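Local coordinates for dihydrodipicolinate synthase (Bacteroides thetaiotaomicron, PDB 4XKY), which condenses pyruvate with aspartate semialdehyde through a lysine Schiff base, the step that commits the aspartate pathway to diaminopimelate and lysine, at the interface of chains A and B. Coordinates in Å, arbitrary orientation; residue numbers count along the deposited sequence, not the author numbering. Chains: chain A, Dihydrodipicolinate synthase; chain B, Dihydrodipicolinate synthase.

Contact 1: the interface of chains A and B. Residues chain A 174-175, 178, 181; chain B 239, 242-243, 246.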
# COMPACT_ATOMS: atom_id res chain seq x y z
N GLN A 174 -9.60 -10.32 17.50
CA GLN A 174 -9.40 -11.01 18.78
C GLN A 174 -8.62 -10.10 19.75
O GLN A 174 -8.89 -10.11 20.95
CB GLN A 174 -8.65 -12.33 18.57
CG GLN A 174 -9.46 -13.43 17.91
CD GLN A 174 -10.65 -13.82 18.76
OE1 GLN A 174 -10.51 -14.04 19.95
NE2 GLN A 174 -11.83 -13.87 18.15
N SER A 175 -7.67 -9.31 19.23
CA SER A 175 -6.98 -8.34 20.08
C SER A 175 -7.95 -7.33 20.71
O SER A 175 -7.76 -6.93 21.86
CB SER A 175 -5.89 -7.57 19.32
OG SER A 175 -4.92 -8.46 18.81
N TYR A 178 -10.12 -9.06 23.35
CA TYR A 178 -9.36 -9.22 24.59
C TYR A 178 -9.33 -7.90 25.35
O TYR A 178 -9.55 -7.90 26.55
CB TYR A 178 -7.96 -9.73 24.33
CG TYR A 178 -7.10 -9.81 25.57
CD1 TYR A 178 -7.06 -10.96 26.33
CD2 TYR A 178 -6.33 -8.73 25.98
CE1 TYR A 178 -6.28 -11.04 27.48
CE2 TYR A 178 -5.54 -8.81 27.12
CZ TYR A 178 -5.52 -9.98 27.86
OH TYR A 178 -4.77 -10.12 28.98
N LYS A 181 -12.80 -7.30 27.04
CA LYS A 181 -13.36 -8.47 27.73
C LYS A 181 -14.03 -8.15 29.07
O LYS A 181 -14.85 -8.92 29.53
CB LYS A 181 -12.28 -9.51 27.97
CG LYS A 181 -11.24 -9.07 28.99
CD LYS A 181 -10.18 -10.14 29.13
CE LYS A 181 -8.91 -9.56 29.68
NZ LYS A 181 -9.02 -9.51 31.15
N GLU B 239 -7.87 -17.00 26.24
CA GLU B 239 -7.54 -15.80 27.00
C GLU B 239 -6.05 -15.75 27.41
O GLU B 239 -5.47 -14.68 27.53
CB GLU B 239 -8.43 -15.67 28.21
CG GLU B 239 -8.09 -14.45 29.07
CD GLU B 239 -9.10 -14.19 30.16
OE1 GLU B 239 -10.32 -14.26 29.89
OE2 GLU B 239 -8.67 -13.90 31.30
N MET B 242 -4.11 -14.86 24.26
CA MET B 242 -4.30 -13.44 23.96
C MET B 242 -3.53 -12.53 24.94
O MET B 242 -3.04 -11.47 24.54
CB MET B 242 -5.80 -13.08 23.89
CG MET B 242 -6.54 -13.69 22.70
SD MET B 242 -5.70 -13.65 21.09
CE MET B 242 -5.70 -11.87 20.87
N GLN B 243 -3.42 -12.93 26.21
CA GLN B 243 -2.63 -12.15 27.17
C GLN B 243 -1.16 -12.10 26.77
O GLN B 243 -0.52 -11.06 26.81
CB GLN B 243 -2.77 -12.71 28.59
CG GLN B 243 -2.04 -11.84 29.61
CD GLN B 243 -2.14 -12.35 31.03
OE1 GLN B 243 -2.64 -13.45 31.28
NE2 GLN B 243 -1.62 -11.57 31.98
N ALA B 246 -0.83 -9.74 23.72
CA ALA B 246 -0.90 -8.35 24.16
C ALA B 246 0.29 -7.90 25.03
O ALA B 246 0.56 -6.70 25.10
CB ALA B 246 -2.21 -8.13 24.91
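Helix 170-180 of chain A, with A:Lys181 just beyond its end, lies against helix 231-248 of chain B, and A:Tyr178 and B:Met242 make the centre of the contact. The phenol side chain leaves its helix with CG anti to the backbone N (chi1 175°) and runs past the methionine in the opposite direction. Its ring is laid over the B backbone, with the carbonyl carbon C of B:Met242 4.0 Å above one face and toward the rim. Ring atom CD1 of A:Tyr178 meets CB of B:Met242 at 3.5 Å, and CZ of A:Tyr178 rests 3.7 Å from CA of B:Gln243. On the other face lies the aliphatic chain of A:Lys181, whose CE is 3.7 Å above the ring plane, so the aromatic group is sandwiched between its own chain and the partner. A flat, wide residue suits this place, since it can spread over helix backbone.

The thioether of B:Met242 folds back on itself, bent at chi2 (-43°) and chi3. This carries its methyl CE to 3.6 Å from the backbone N of A:Ser175 and against CB of A:Gln174; a flexible, apolar chain can follow such a helix surface. B:Ala246, one turn further on, offers a small methyl to CE2 of A:Tyr178. At the far rim the phenol OH of A:Tyr178 reaches the aliphatic CG of B:Gln243 at 3.3 Å, while the glutamine stretches on, its amide plane 27° from the ring.

Polar atoms of the two chains do not pair here. A:Lys181 NZ stays 4.4 Å from B:Glu239 OE2, too far for a salt bridge, although their opposite charges may attract at long range. The site thus joins the subunits by shape and apolar contact, helping to hold two chains of the tetramer together.

Contact 2: the interface of chains A and B. Residues chain A 168, 170, 192, 194-195, 198; chain B 169-171, 174.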
# COMPACT_ATOMS: atom_id res chain seq x y z
N ALA A 168 -11.54 -7.99 8.06
CA ALA A 168 -11.40 -9.41 7.71
C ALA A 168 -10.16 -10.06 8.38
O ALA A 168 -9.84 -11.23 8.13
CB ALA A 168 -11.35 -9.58 6.20
N THR A 170 -8.71 -11.37 11.68
CA THR A 170 -9.21 -11.88 12.95
C THR A 170 -8.20 -11.91 14.07
O THR A 170 -8.58 -12.05 15.22
CB THR A 170 -9.87 -13.28 12.79
OG1 THR A 170 -9.19 -14.01 11.76
CG2 THR A 170 -11.33 -13.13 12.42
N PRO A 192 -17.80 -9.27 7.75
CA PRO A 192 -17.72 -10.28 6.72
C PRO A 192 -18.35 -11.58 7.13
O PRO A 192 -17.97 -12.13 8.16
CB PRO A 192 -16.21 -10.44 6.51
CG PRO A 192 -15.68 -9.11 6.87
CD PRO A 192 -16.48 -8.72 8.07
N GLU A 194 -18.23 -14.62 6.01
CA GLU A 194 -17.46 -15.85 5.95
C GLU A 194 -16.82 -16.22 7.32
O GLU A 194 -16.51 -17.37 7.57
CB GLU A 194 -16.41 -15.76 4.84
CG GLU A 194 -17.02 -15.59 3.43
CD GLU A 194 -17.21 -14.15 3.02
OE1 GLU A 194 -17.16 -13.24 3.90
OE2 GLU A 194 -17.39 -13.93 1.81
N ILE A 195 -16.68 -15.24 8.21
CA ILE A 195 -16.04 -15.47 9.50
C ILE A 195 -16.95 -15.16 10.70
O ILE A 195 -16.47 -15.02 11.83
CB ILE A 195 -14.76 -14.63 9.64
CG1 ILE A 195 -15.04 -13.14 9.41
CG2 ILE A 195 -13.71 -15.17 8.69
CD1 ILE A 195 -13.92 -12.22 9.83
N GLU A 198 -17.11 -18.32 13.10
CA GLU A 198 -15.94 -18.56 13.94
C GLU A 198 -15.80 -17.44 14.98
O GLU A 198 -15.41 -17.70 16.12
CB GLU A 198 -14.70 -18.76 13.09
CG GLU A 198 -14.03 -17.50 12.60
CD GLU A 198 -12.99 -17.82 11.55
OE1 GLU A 198 -11.80 -17.49 11.76
OE2 GLU A 198 -13.38 -18.42 10.52
N ASN B 169 -5.88 -13.06 7.62
CA ASN B 169 -7.19 -12.81 7.00
C ASN B 169 -7.97 -14.11 6.89
O ASN B 169 -7.64 -14.98 6.07
CB ASN B 169 -7.03 -12.16 5.63
CG ASN B 169 -8.36 -11.94 4.93
OD1 ASN B 169 -9.36 -12.59 5.24
ND2 ASN B 169 -8.38 -11.01 4.00
N THR B 170 -8.99 -14.25 7.73
CA THR B 170 -9.69 -15.52 7.87
C THR B 170 -10.81 -15.70 6.85
O THR B 170 -11.23 -16.82 6.60
CB THR B 170 -10.16 -15.81 9.32
OG1 THR B 170 -10.77 -14.66 9.90
CG2 THR B 170 -9.00 -16.21 10.16
N VAL B 171 -11.27 -14.62 6.23
CA VAL B 171 -12.16 -14.71 5.07
C VAL B 171 -11.41 -15.41 3.93
O VAL B 171 -11.90 -16.39 3.35
CB VAL B 171 -12.62 -13.31 4.61
CG1 VAL B 171 -13.23 -13.35 3.21
CG2 VAL B 171 -13.58 -12.70 5.65
N GLN B 174 -10.83 -19.16 5.00
CA GLN B 174 -12.04 -19.97 4.76
C GLN B 174 -12.31 -20.22 3.27
O GLN B 174 -12.79 -21.29 2.91
CB GLN B 174 -13.26 -19.30 5.38
CG GLN B 174 -13.22 -19.27 6.89
CD GLN B 174 -13.30 -20.66 7.47
OE1 GLN B 174 -14.16 -21.45 7.08
NE2 GLN B 174 -12.41 -20.98 8.40
O HOH W 1 -10.60 -19.30 9.63
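The loop before helix 170-180 of chain A, the first residue of that helix, and the 193-195 and 196-201 helical segments of A receive the start of helix 170-180 of chain B, where A:Thr170 and B:Thr170 meet tip to tip. Their hydroxyl OG1 atoms are modelled 2.5 Å apart in a hydrogen bond whose donor is not decided. Each threonine methyl is placed too close to the other residue's hydroxyl, so both the exact length of this bond and the fine rotation of the side chains are doubtful. Threonine suits a place where a residue faces its own counterpart, since a hydroxyl can either give or accept the bond.

The amide N of B:Thr170, at the opening of its helix, donates to the carbonyl O of A:Ala168 at 3.2 Å, in a bond bent at the hydrogen (142°). Beside it B:Val171 packs into a mainly apolar patch edged by the carboxylate of A:Glu194. CG2 of B:Val171 faces A:Pro192 CB at 3.6 Å and A:Ala168 CB at 3.9 Å, whereas CG1, anti to the backbone N (chi1 165°), turns toward that carboxylate. From chain A the CG2 branch of A:Ile195 comes across at about a right angle and touches CB of B:Thr170 at 3.7 Å. Branched and small side chains fill such a patch with little freedom to lose.

On the other flank A:Glu198 and B:Gln174 lie alongside one another, pointing opposite ways, with carboxylate and amide planes 85° apart. A water spans them: it lies 3.0 Å from both A:Glu198 OE1 and A:Glu198 OE2, and 2.8 Å from the amide NE2 of B:Gln174. This shared water thus satisfies both carboxylate oxygens. By combining direct bonds, a snug valine and bridging water, this site would help to fix how the two subunits are set against each other in the tetramer.

The C-alpha centres of contact 1 and contact 2 are about 18 Å apart, and helix 170-180 ties them together. Chain A uses its later turns in contact 1, whereas in contact 2 the start of the same helix from each chain comes to the boundary. The helix follows strand 160-165, which carries A:Lys164, predicted to form the Schiff base. The centre of contact 1 is about 17 Å from A:Lys164. The centre of contact 2 is about 13 Å from A:Lys164. Subunit association might therefore steady the catalytic barrel, with contact 1 apolar and contact 2 mixing hydrogen bonds and a water bridge with apolar packing.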